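Local coordinates for protein dehydrogenase (Sinorhizobium meliloti, PDB 3UOE) that probably acts as an oxidoreductase of the malate/L-lactate dehydrogenase (LDH2/MDH2) family, at residues A[94-100]-A[119-123]; A[77-83]-A[277-282]. All coordinates share one frame; numbering follows the deposited sequence.

Contact 1: A[94-100]-A[119-123]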
loop_
_atom_site.group_PDB
_atom_site.type_symbol
_atom_site.label_atom_id
_atom_site.label_comp_id
_atom_site.label_asym_id
_atom_site.label_seq_id
_atom_site.Cartn_x
_atom_site.Cartn_y
_atom_site.Cartn_z
ATOM N N TRP A 94 -10.501 -8.650 21.629
ATOM C CA TRP A 94 -10.342 -7.207 21.488
ATOM C C TRP A 94 -9.254 -6.720 22.426
ATOM O O TRP A 94 -9.447 -6.661 23.635
ATOM C CB TRP A 94 -11.664 -6.481 21.754
ATOM C CG TRP A 94 -12.672 -6.756 20.678
ATOM C CD1 TRP A 94 -13.719 -7.638 20.732
ATOM C CD2 TRP A 94 -12.710 -6.168 19.370
ATOM N NE1 TRP A 94 -14.410 -7.624 19.538
ATOM C CE2 TRP A 94 -13.810 -6.731 18.686
ATOM C CE3 TRP A 94 -11.920 -5.216 18.713
ATOM C CZ2 TRP A 94 -14.142 -6.377 17.379
ATOM C CZ3 TRP A 94 -12.252 -4.860 17.406
ATOM C CH2 TRP A 94 -13.352 -5.445 16.754
ATOM N N ARG A 95 -8.102 -6.388 21.862
ATOM C CA ARG A 95 -6.975 -5.953 22.666
ATOM C C ARG A 95 -7.172 -4.488 23.048
ATOM O O ARG A 95 -6.812 -4.063 24.154
ATOM C CB ARG A 95 -5.669 -6.179 21.904
ATOM C CG ARG A 95 -5.260 -7.646 21.829
ATOM C CD ARG A 95 -4.279 -8.013 22.937
ATOM N NE ARG A 95 -3.137 -7.093 22.952
ATOM C CZ ARG A 95 -1.883 -7.426 23.265
ATOM N NH1 ARG A 95 -1.575 -8.681 23.584
ATOM N NH2 ARG A 95 -0.929 -6.499 23.243
ATOM N N ARG A 96 -7.754 -3.732 22.121
ATOM C CA ARG A 96 -8.160 -2.354 22.362
ATOM C C ARG A 96 -9.509 -2.180 21.700
ATOM O O ARG A 96 -9.982 -3.084 21.029
ATOM C CB ARG A 96 -7.176 -1.378 21.735
ATOM C CG ARG A 96 -5.749 -1.638 22.091
ATOM C CD ARG A 96 -5.417 -1.170 23.488
ATOM N NE ARG A 96 -4.022 -0.756 23.518
ATOM C CZ ARG A 96 -3.027 -1.472 24.026
ATOM N NH1 ARG A 96 -3.264 -2.647 24.599
ATOM N NH2 ARG A 96 -1.790 -0.997 23.974
ATOM N N ALA A 97 -10.111 -1.011 21.863
ATOM C CA ALA A 97 -11.427 -0.749 21.297
ATOM C C ALA A 97 -11.502 -1.024 19.793
ATOM O O ALA A 97 -12.539 -1.457 19.291
ATOM C CB ALA A 97 -11.873 0.695 21.612
ATOM N N SER A 98 -10.411 -0.783 19.072
ATOM C CA SER A 98 -10.452 -0.906 17.612
ATOM C C SER A 98 -9.532 -1.992 17.071
ATOM O O SER A 98 -9.318 -2.085 15.861
ATOM C CB SER A 98 -10.112 0.431 16.938
ATOM O OG SER A 98 -11.045 1.429 17.280
ATOM N N PHE A 99 -8.998 -2.820 17.961
ATOM C CA PHE A 99 -7.955 -3.757 17.570
ATOM C C PHE A 99 -8.308 -5.183 17.964
ATOM O O PHE A 99 -8.307 -5.526 19.150
ATOM C CB PHE A 99 -6.610 -3.354 18.186
ATOM C CG PHE A 99 -5.420 -4.057 17.571
ATOM C CD1 PHE A 99 -5.244 -5.433 17.730
ATOM C CD2 PHE A 99 -4.471 -3.342 16.848
ATOM C CE1 PHE A 99 -4.153 -6.081 17.173
ATOM C CE2 PHE A 99 -3.376 -3.981 16.286
ATOM C CZ PHE A 99 -3.217 -5.360 16.450
ATOM N N LEU A 100 -8.598 -6.007 16.959
ATOM C CA LEU A 100 -8.950 -7.406 17.178
ATOM C C LEU A 100 -7.739 -8.290 16.890
ATOM O O LEU A 100 -7.229 -8.322 15.769
ATOM C CB LEU A 100 -10.091 -7.818 16.248
ATOM C CG LEU A 100 -11.189 -8.808 16.661
ATOM C CD1 LEU A 100 -11.417 -9.811 15.529
ATOM C CD2 LEU A 100 -10.921 -9.532 17.959
ATOM N N VAL A 119 -16.991 -9.891 12.824
ATOM C CA VAL A 119 -16.774 -9.386 14.171
ATOM C C VAL A 119 -16.283 -7.931 14.166
ATOM O O VAL A 119 -16.762 -7.099 14.929
ATOM C CB VAL A 119 -15.772 -10.283 14.935
ATOM C CG1 VAL A 119 -15.348 -9.621 16.257
ATOM C CG2 VAL A 119 -16.368 -11.678 15.167
ATOM N N THR A 120 -15.330 -7.615 13.302
ATOM C CA THR A 120 -14.810 -6.257 13.289
ATOM C C THR A 120 -15.844 -5.269 12.764
ATOM O O THR A 120 -15.923 -4.146 13.246
ATOM C CB THR A 120 -13.492 -6.129 12.498
ATOM O OG1 THR A 120 -13.703 -6.544 11.145
ATOM C CG2 THR A 120 -12.422 -6.985 13.131
ATOM N N ARG A 121 -16.642 -5.694 11.789
ATOM C CA ARG A 121 -17.669 -4.826 11.216
ATOM C C ARG A 121 -18.671 -4.308 12.263
ATOM O O ARG A 121 -19.138 -3.171 12.177
ATOM C CB ARG A 121 -18.411 -5.540 10.080
ATOM C CG ARG A 121 -19.370 -4.634 9.341
ATOM C CD ARG A 121 -20.171 -5.358 8.273
ATOM N NE ARG A 121 -21.179 -4.470 7.695
ATOM C CZ ARG A 121 -22.150 -4.869 6.878
ATOM N NH1 ARG A 121 -22.251 -6.148 6.539
ATOM N NH2 ARG A 121 -23.026 -3.989 6.402
ATOM N N ARG A 122 -18.993 -5.149 13.244
ATOM C CA ARG A 122 -19.933 -4.789 14.300
ATOM C C ARG A 122 -19.492 -3.538 15.069
ATOM O O ARG A 122 -20.312 -2.717 15.474
ATOM C CB ARG A 122 -20.095 -5.966 15.267
ATOM C CG ARG A 122 -20.902 -7.120 14.688
ATOM C CD ARG A 122 -20.382 -8.483 15.152
ATOM N NE ARG A 122 -20.847 -8.849 16.490
ATOM C CZ ARG A 122 -20.440 -9.930 17.156
ATOM N NH1 ARG A 122 -19.552 -10.756 16.617
ATOM N NH2 ARG A 122 -20.921 -10.187 18.370
ATOM N N ILE A 123 -18.184 -3.411 15.248
ATOM C CA ILE A 123 -17.567 -2.360 16.044
ATOM C C ILE A 123 -17.484 -1.012 15.302
ATOM O O ILE A 123 -17.451 0.058 15.924
ATOM C CB ILE A 123 -16.160 -2.849 16.516
ATOM C CG1 ILE A 123 -16.217 -3.314 17.967
ATOM C CG2 ILE A 123 -15.073 -1.807 16.309
ATOM C CD1 ILE A 123 -16.981 -4.598 18.158
#
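The indole of Trp94 lies against helix 109-127 and touches Val119, Thr120 and Ile123. The aromatic contact is a CH-pi interaction. Ile123 CG1 sits over one face of the six-membered ring of Trp94, 4.0 Å from its centroid and 25° off the normal. It is displaced toward the rim. Leu100 CG covers the other face, 3.8 Å above the plane, so the ring is sandwiched between a helix side chain and a strand side chain. The Trp94 edge meets Thr120: Trp94 CH2 lies 3.8 Å from Thr120 CA, near the ring plane.

Other apolar contacts flank the ring. Trp94 CZ2 touches Ile123 CD1 at 3.4 Å. Val119 CG1 is anti to the backbone N (chi1 170°) and reaches obliquely to Trp94 CZ2, at 3.6 Å. The same methyl meets Leu100 CD1, and the two side chains cross at about a right angle. Leu100 CD1 also packs on Thr120 CG2, at 3.8 Å. Thr120 turns this methyl to the strand, while its OG1 bonds back to Ala116 O within the helix.

A type I turn from Arg96 to Phe99 joins the strands that supply Trp94 and Leu100, with a classic bulge where Arg95 and Arg96 face Phe99. Strand 99-105 and the helix belong to a beta-alpha-beta unit completed by strand 129-137. With an alanine at Trp94, Ile123 and Leu100 would probably lose the ring between them, opening a gap beside Val119. No hydrogen bond crosses the contact, so the hairpin and helix meet here through shape and apolar surface.

Contact 2: A[77-83]-A[277-282]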
loop_
_atom_site.group_PDB
_atom_site.type_symbol
_atom_site.label_atom_id
_atom_site.label_comp_id
_atom_site.label_asym_id
_atom_site.label_seq_id
_atom_site.Cartn_x
_atom_site.Cartn_y
_atom_site.Cartn_z
ATOM N N SER A 77 -4.573 -32.036 2.005
ATOM C CA SER A 77 -3.506 -32.790 2.656
ATOM C C SER A 77 -3.247 -32.279 4.081
ATOM O O SER A 77 -3.061 -33.058 5.018
ATOM C CB SER A 77 -2.228 -32.722 1.811
ATOM O OG SER A 77 -1.224 -33.545 2.345
ATOM N N ARG A 78 -3.241 -30.962 4.233
ATOM C CA ARG A 78 -2.994 -30.353 5.531
ATOM C C ARG A 78 -4.111 -30.682 6.518
ATOM O O ARG A 78 -3.877 -30.851 7.710
ATOM C CB ARG A 78 -2.805 -28.842 5.387
ATOM C CG ARG A 78 -1.520 -28.454 4.651
ATOM C CD ARG A 78 -1.334 -26.929 4.566
ATOM N NE ARG A 78 -1.208 -26.333 5.892
ATOM C CZ ARG A 78 -0.081 -26.299 6.599
ATOM N NH1 ARG A 78 1.043 -26.816 6.102
ATOM N NH2 ARG A 78 -0.077 -25.735 7.801
ATOM N N LEU A 79 -5.328 -30.780 6.006
ATOM C CA LEU A 79 -6.456 -31.175 6.825
ATOM C C LEU A 79 -6.300 -32.617 7.299
ATOM O O LEU A 79 -6.440 -32.903 8.486
ATOM C CB LEU A 79 -7.751 -31.009 6.032
ATOM C CG LEU A 79 -8.212 -29.567 5.818
ATOM C CD1 LEU A 79 -9.206 -29.477 4.678
ATOM C CD2 LEU A 79 -8.789 -28.969 7.114
ATOM N N ASP A 80 -6.008 -33.517 6.363
ATOM C CA ASP A 80 -5.813 -34.933 6.667
ATOM C C ASP A 80 -4.710 -35.156 7.702
ATOM O O ASP A 80 -4.669 -36.186 8.372
ATOM C CB ASP A 80 -5.424 -35.697 5.399
ATOM C CG ASP A 80 -6.592 -35.912 4.460
ATOM O OD1 ASP A 80 -7.762 -35.917 4.917
ATOM O OD2 ASP A 80 -6.336 -36.088 3.253
ATOM N N LYS A 81 -3.791 -34.206 7.806
ATOM C CA LYS A 81 -2.601 -34.437 8.603
ATOM C C LYS A 81 -2.651 -33.694 9.920
ATOM O O LYS A 81 -1.701 -33.743 10.693
ATOM C CB LYS A 81 -1.343 -34.071 7.817
ATOM C CG LYS A 81 -1.031 -35.042 6.676
ATOM C CD LYS A 81 0.230 -34.612 5.938
ATOM C CE LYS A 81 0.590 -35.566 4.804
ATOM N NZ LYS A 81 0.996 -36.917 5.288
ATOM N N GLY A 82 -3.760 -33.009 10.171
ATOM C CA GLY A 82 -3.929 -32.285 11.421
ATOM C C GLY A 82 -3.169 -30.970 11.482
ATOM O O GLY A 82 -3.001 -30.382 12.553
ATOM N N LEU A 83 -2.704 -30.506 10.329
ATOM C CA LEU A 83 -2.033 -29.222 10.237
ATOM C C LEU A 83 -3.051 -28.105 10.014
ATOM O O LEU A 83 -2.811 -26.950 10.365
ATOM C CB LEU A 83 -1.025 -29.242 9.094
ATOM C CG LEU A 83 0.154 -30.192 9.242
ATOM C CD1 LEU A 83 0.902 -30.243 7.927
ATOM C CD2 LEU A 83 1.075 -29.738 10.388
ATOM N N ASP A 277 3.685 -26.179 1.746
ATOM C CA ASP A 277 4.041 -27.519 2.188
ATOM C C ASP A 277 2.915 -28.065 3.040
ATOM O O ASP A 277 2.031 -27.330 3.464
ATOM C CB ASP A 277 5.354 -27.512 2.991
ATOM C CG ASP A 277 5.194 -26.889 4.372
ATOM O OD1 ASP A 277 4.471 -27.467 5.215
ATOM O OD2 ASP A 277 5.795 -25.820 4.616
ATOM N N ASP A 278 2.947 -29.364 3.284
ATOM C CA ASP A 278 1.984 -29.980 4.172
ATOM C C ASP A 278 2.732 -30.640 5.309
ATOM O O ASP A 278 2.414 -31.761 5.700
ATOM C CB ASP A 278 1.141 -31.007 3.427
ATOM C CG ASP A 278 1.982 -32.073 2.751
ATOM O OD1 ASP A 278 3.224 -32.048 2.897
ATOM O OD2 ASP A 278 1.404 -32.933 2.062
ATOM N N ILE A 279 3.728 -29.935 5.836
ATOM C CA ILE A 279 4.572 -30.475 6.892
ATOM C C ILE A 279 4.557 -29.603 8.147
ATOM O O ILE A 279 4.543 -30.113 9.272
ATOM C CB ILE A 279 6.033 -30.578 6.414
ATOM C CG1 ILE A 279 6.152 -31.611 5.295
ATOM C CG2 ILE A 279 6.940 -30.955 7.571
ATOM C CD1 ILE A 279 7.459 -31.529 4.528
ATOM N N HIS A 280 4.560 -28.289 7.938
ATOM C CA HIS A 280 4.737 -27.336 9.018
ATOM C C HIS A 280 3.504 -26.502 9.257
ATOM O O HIS A 280 2.686 -26.319 8.353
ATOM C CB HIS A 280 5.927 -26.412 8.721
ATOM C CG HIS A 280 7.190 -27.154 8.421
ATOM N ND1 HIS A 280 7.750 -27.195 7.163
ATOM C CD2 HIS A 280 7.975 -27.926 9.209
ATOM C CE1 HIS A 280 8.843 -27.935 7.194
ATOM N NE2 HIS A 280 8.998 -28.394 8.424
ATOM N N PRO A 281 3.375 -25.985 10.490
ATOM C CA PRO A 281 2.305 -25.041 10.838
ATOM C C PRO A 281 2.330 -23.843 9.889
ATOM O O PRO A 281 3.400 -23.372 9.541
ATOM C CB PRO A 281 2.674 -24.600 12.266
ATOM C CG PRO A 281 3.481 -25.751 12.827
ATOM C CD PRO A 281 4.233 -26.321 11.643
ATOM N N ALA A 282 1.168 -23.370 9.458
ATOM C CA ALA A 282 1.115 -22.110 8.731
ATOM C C ALA A 282 1.388 -20.982 9.733
ATOM O O ALA A 282 0.645 -20.820 10.694
ATOM C CB ALA A 282 -0.231 -21.949 8.064
HETATM O O HOH W 1 -1.197 -24.654 10.194
#
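Arg78 turns the edge of its guanidinium to the backbone of 277-282 and bonds two carbonyls. NH1 and NH2 both grip the backbone O of His280, end-on, at 2.8 Å from Arg78 NH1 to His280 O and 2.9 Å from Arg78 NH2 to the same atom. That oxygen lies in the guanidinium plane. The NH2 bond uses a carbonyl lone pair. Arg78 NH1 also bonds Asp277 O at 2.9 Å, from above that carbonyl plane. A bend at chi3 (62°) turns the group to the loop. Leu83 CB covers one guanidinium face, and Arg78 NE bonds Asn138 OD1, which further fixes its rotation. One water receives a weak bond from Arg78 NH2, accepts from Ala282 N and donates to Leu83 O.

Gly82 ends helix 72-80 in a Schellman motif. In 277-282, Asp277 forms an Asx turn: Asp277 OD1 accepts from Ile279 N at 2.7 Å and also from His280 N. These bonds are consistent with the curl that brings both carbonyls to Arg78. The ion pair from Arg78 NH1 to Asp277 OD1 is long, 3.6 Å, and probably adds only a modest electrostatic pull.

Leu83 CD1 packs on the backbone of Asp278 and Ile279. On the side chain of the same Asp278, OD2 accepts from Ser77 OG at 2.7 Å, on the anti side of the carboxylate. Lys81 CD runs past Asp278 O at 3.6 Å.

Overall arrangement
Contact 1 is partly buried and contact 2 lies at the surface. Their centres are 30 Å apart, and their nearest atoms about 16 Å, so they do not touch. Contact 1 is local in sequence and packs a helix on strands of the seven-stranded mixed sheet. Contact 2 spans nearly 200 residues and ties the end of helix 72-80 to the loop ahead of strand 285-291. They share no element, although helix 72-80 is followed in the chain by strand 91-96. Apolar packing carries contact 1, whose turn also meets the second subunit. Polar bonds to loop carbonyls dominate contact 2, which no other chain of the assembly touches.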